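Local coordinates for Ent-copalyl diphosphate synthase (PDB 5BP8), which belongs to the terpene cyclase family and is built mainly of alpha helices, with a region related to the C-terminal domain of squalene-hopene cyclase, at residues N139-L145 / W156-L161. Residues are numbered along the deposited sequence; the frame is centred on the assembly and turned at random.
Sequences NTRLAAL and WSGTTL
L142 projects from the last turns of helix 127-144 into the concave side of the bend made by W156-L161. Its CB lies 3.4 Å from T159 O; CD1 reaches on to L161 CG, the two leucine side chains crossing at about a right angle, while CD2 takes the other branch toward W156 CB, 4.2 Å away. L145 CD1 meets the same W156 CB, so CD2 of L142 and CD1 of L145 reach it from the same side, while the indole leads off to L109 and R113 of helix 98-116. L109 also touches L142 and L161, so helix 98-116 borders this apolar patch.

Polar bonds fasten the loop along the helix. The N139 amide grips the backbone of L161 twice: OD1 accepts from L161 N (2.8 Å), and ND2 gives a hydrogen to L161 O (3.0 Å) in the carbonyl plane, on a lone pair. With CG anti to the carbonyl carbon (chi1 -77°), the amide extends to the loop and lies beside T160 CG2. Within the type II turn W156-T159, G158 N donates a nearly straight bond (173°) to L142 O, approaching from above the carbonyl plane. S157 OG closes the far end on L145 O at 2.6 Å. One water donates to both N139 O and T159 O, bridging the backbones.

The chemistry is that of a returning loop clasped to a helix C-terminus: carbonyls of L142 and L145 gain donors from the turn, and the paired amide bonds fix the rotation of the N139 carboxamide.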
loop_
_atom_site.group_PDB
_atom_site.type_symbol
_atom_site.label_atom_id
_atom_site.label_comp_id
_atom_site.label_asym_id
_atom_site.label_seq_id
_atom_site.Cartn_x
_atom_site.Cartn_y
_atom_site.Cartn_z
ATOM N N ASN A 139 -19.725 13.640 13.130
ATOM C CA ASN A 139 -20.418 14.738 13.771
ATOM C C ASN A 139 -21.929 14.691 13.542
ATOM O O ASN A 139 -22.692 14.973 14.454
ATOM C CB ASN A 139 -19.814 16.080 13.359
ATOM C CG ASN A 139 -18.521 16.341 14.068
ATOM O OD1 ASN A 139 -18.357 15.928 15.226
ATOM N ND2 ASN A 139 -17.589 17.024 13.404
ATOM N N THR A 140 -22.345 14.271 12.358
ATOM C CA THR A 140 -23.764 14.062 12.087
ATOM C C THR A 140 -24.367 13.025 13.012
ATOM O O THR A 140 -25.457 13.249 13.599
ATOM C CB THR A 140 -23.979 13.712 10.597
ATOM O OG1 THR A 140 -23.558 14.842 9.822
ATOM C CG2 THR A 140 -25.419 13.418 10.303
ATOM N N ARG A 141 -23.669 11.901 13.177
ATOM C CA ARG A 141 -24.139 10.849 14.067
ATOM C C ARG A 141 -24.169 11.296 15.527
ATOM O O ARG A 141 -25.094 10.943 16.252
ATOM C CB ARG A 141 -23.283 9.592 13.952
ATOM C CG ARG A 141 -23.279 8.969 12.571
ATOM C CD ARG A 141 -24.525 8.187 12.296
ATOM N NE ARG A 141 -24.445 7.593 10.963
ATOM C CZ ARG A 141 -25.476 7.026 10.339
ATOM N NH1 ARG A 141 -26.688 6.968 10.919
ATOM N NH2 ARG A 141 -25.299 6.528 9.116
ATOM N N LEU A 142 -23.166 12.070 15.949
ATOM C CA LEU A 142 -23.120 12.581 17.321
ATOM C C LEU A 142 -24.282 13.511 17.623
ATOM O O LEU A 142 -24.842 13.493 18.745
ATOM C CB LEU A 142 -21.801 13.315 17.594
ATOM C CG LEU A 142 -20.562 12.417 17.617
ATOM C CD1 LEU A 142 -19.289 13.232 17.804
ATOM C CD2 LEU A 142 -20.644 11.358 18.694
ATOM N N ALA A 143 -24.642 14.331 16.642
ATOM C CA ALA A 143 -25.768 15.268 16.819
ATOM C C ALA A 143 -27.069 14.504 16.997
ATOM O O ALA A 143 -27.959 14.968 17.695
ATOM C CB ALA A 143 -25.878 16.224 15.636
ATOM N N ALA A 144 -27.172 13.341 16.365
ATOM C CA ALA A 144 -28.383 12.512 16.412
ATOM C C ALA A 144 -28.463 11.598 17.620
ATOM O O ALA A 144 -29.526 11.064 17.897
ATOM C CB ALA A 144 -28.494 11.679 15.146
ATOM N N LEU A 145 -27.365 11.401 18.351
ATOM C CA LEU A 145 -27.419 10.619 19.581
ATOM C C LEU A 145 -28.354 11.256 20.577
ATOM O O LEU A 145 -28.491 12.482 20.629
ATOM C CB LEU A 145 -26.055 10.535 20.260
ATOM C CG LEU A 145 -24.984 9.636 19.678
ATOM C CD1 LEU A 145 -23.694 9.855 20.464
ATOM C CD2 LEU A 145 -25.408 8.185 19.707
ATOM N N TRP A 156 -21.861 11.609 24.954
ATOM C CA TRP A 156 -21.283 12.236 23.756
ATOM C C TRP A 156 -22.292 12.930 22.865
ATOM O O TRP A 156 -21.917 13.600 21.898
ATOM C CB TRP A 156 -20.520 11.179 22.929
ATOM C CG TRP A 156 -19.231 10.789 23.544
ATOM C CD1 TRP A 156 -19.034 9.839 24.468
ATOM C CD2 TRP A 156 -17.942 11.361 23.260
ATOM N NE1 TRP A 156 -17.690 9.767 24.796
ATOM C CE2 TRP A 156 -17.004 10.697 24.068
ATOM C CE3 TRP A 156 -17.504 12.367 22.406
ATOM C CZ2 TRP A 156 -15.637 11.005 24.052
ATOM C CZ3 TRP A 156 -16.131 12.690 22.400
ATOM C CH2 TRP A 156 -15.236 12.017 23.226
ATOM N N SER A 157 -23.577 12.793 23.190
ATOM C CA SER A 157 -24.638 13.411 22.418
ATOM C C SER A 157 -24.380 14.899 22.218
ATOM O O SER A 157 -24.073 15.616 23.171
ATOM C CB SER A 157 -25.990 13.183 23.125
ATOM O OG SER A 157 -27.038 13.758 22.369
ATOM N N GLY A 158 -24.471 15.354 20.974
ATOM C CA GLY A 158 -24.291 16.747 20.642
ATOM C C GLY A 158 -22.859 17.280 20.634
ATOM O O GLY A 158 -22.644 18.502 20.481
ATOM N N THR A 159 -21.878 16.412 20.846
ATOM C CA THR A 159 -20.471 16.797 20.717
ATOM C C THR A 159 -20.162 17.107 19.248
ATOM O O THR A 159 -20.713 16.474 18.371
ATOM C CB THR A 159 -19.545 15.653 21.201
ATOM O OG1 THR A 159 -19.687 15.509 22.629
ATOM C CG2 THR A 159 -18.075 15.938 20.857
ATOM N N THR A 160 -19.295 18.087 19.008
ATOM C CA THR A 160 -18.743 18.360 17.693
ATOM C C THR A 160 -17.245 18.209 17.805
ATOM O O THR A 160 -16.614 18.933 18.561
ATOM C CB THR A 160 -19.045 19.792 17.221
ATOM O OG1 THR A 160 -20.459 19.991 17.239
ATOM C CG2 THR A 160 -18.530 20.023 15.808
ATOM N N LEU A 161 -16.690 17.229 17.087
ATOM C CA LEU A 161 -15.257 17.053 17.016
ATOM C C LEU A 161 -14.687 17.979 15.949
ATOM O O LEU A 161 -15.305 18.191 14.903
ATOM C CB LEU A 161 -14.937 15.617 16.646
ATOM C CG LEU A 161 -15.358 14.531 17.620
ATOM C CD1 LEU A 161 -15.017 13.183 17.012
ATOM C CD2 LEU A 161 -14.710 14.704 18.968
HETATM O O HOH W 1 -22.187 17.107 16.198
#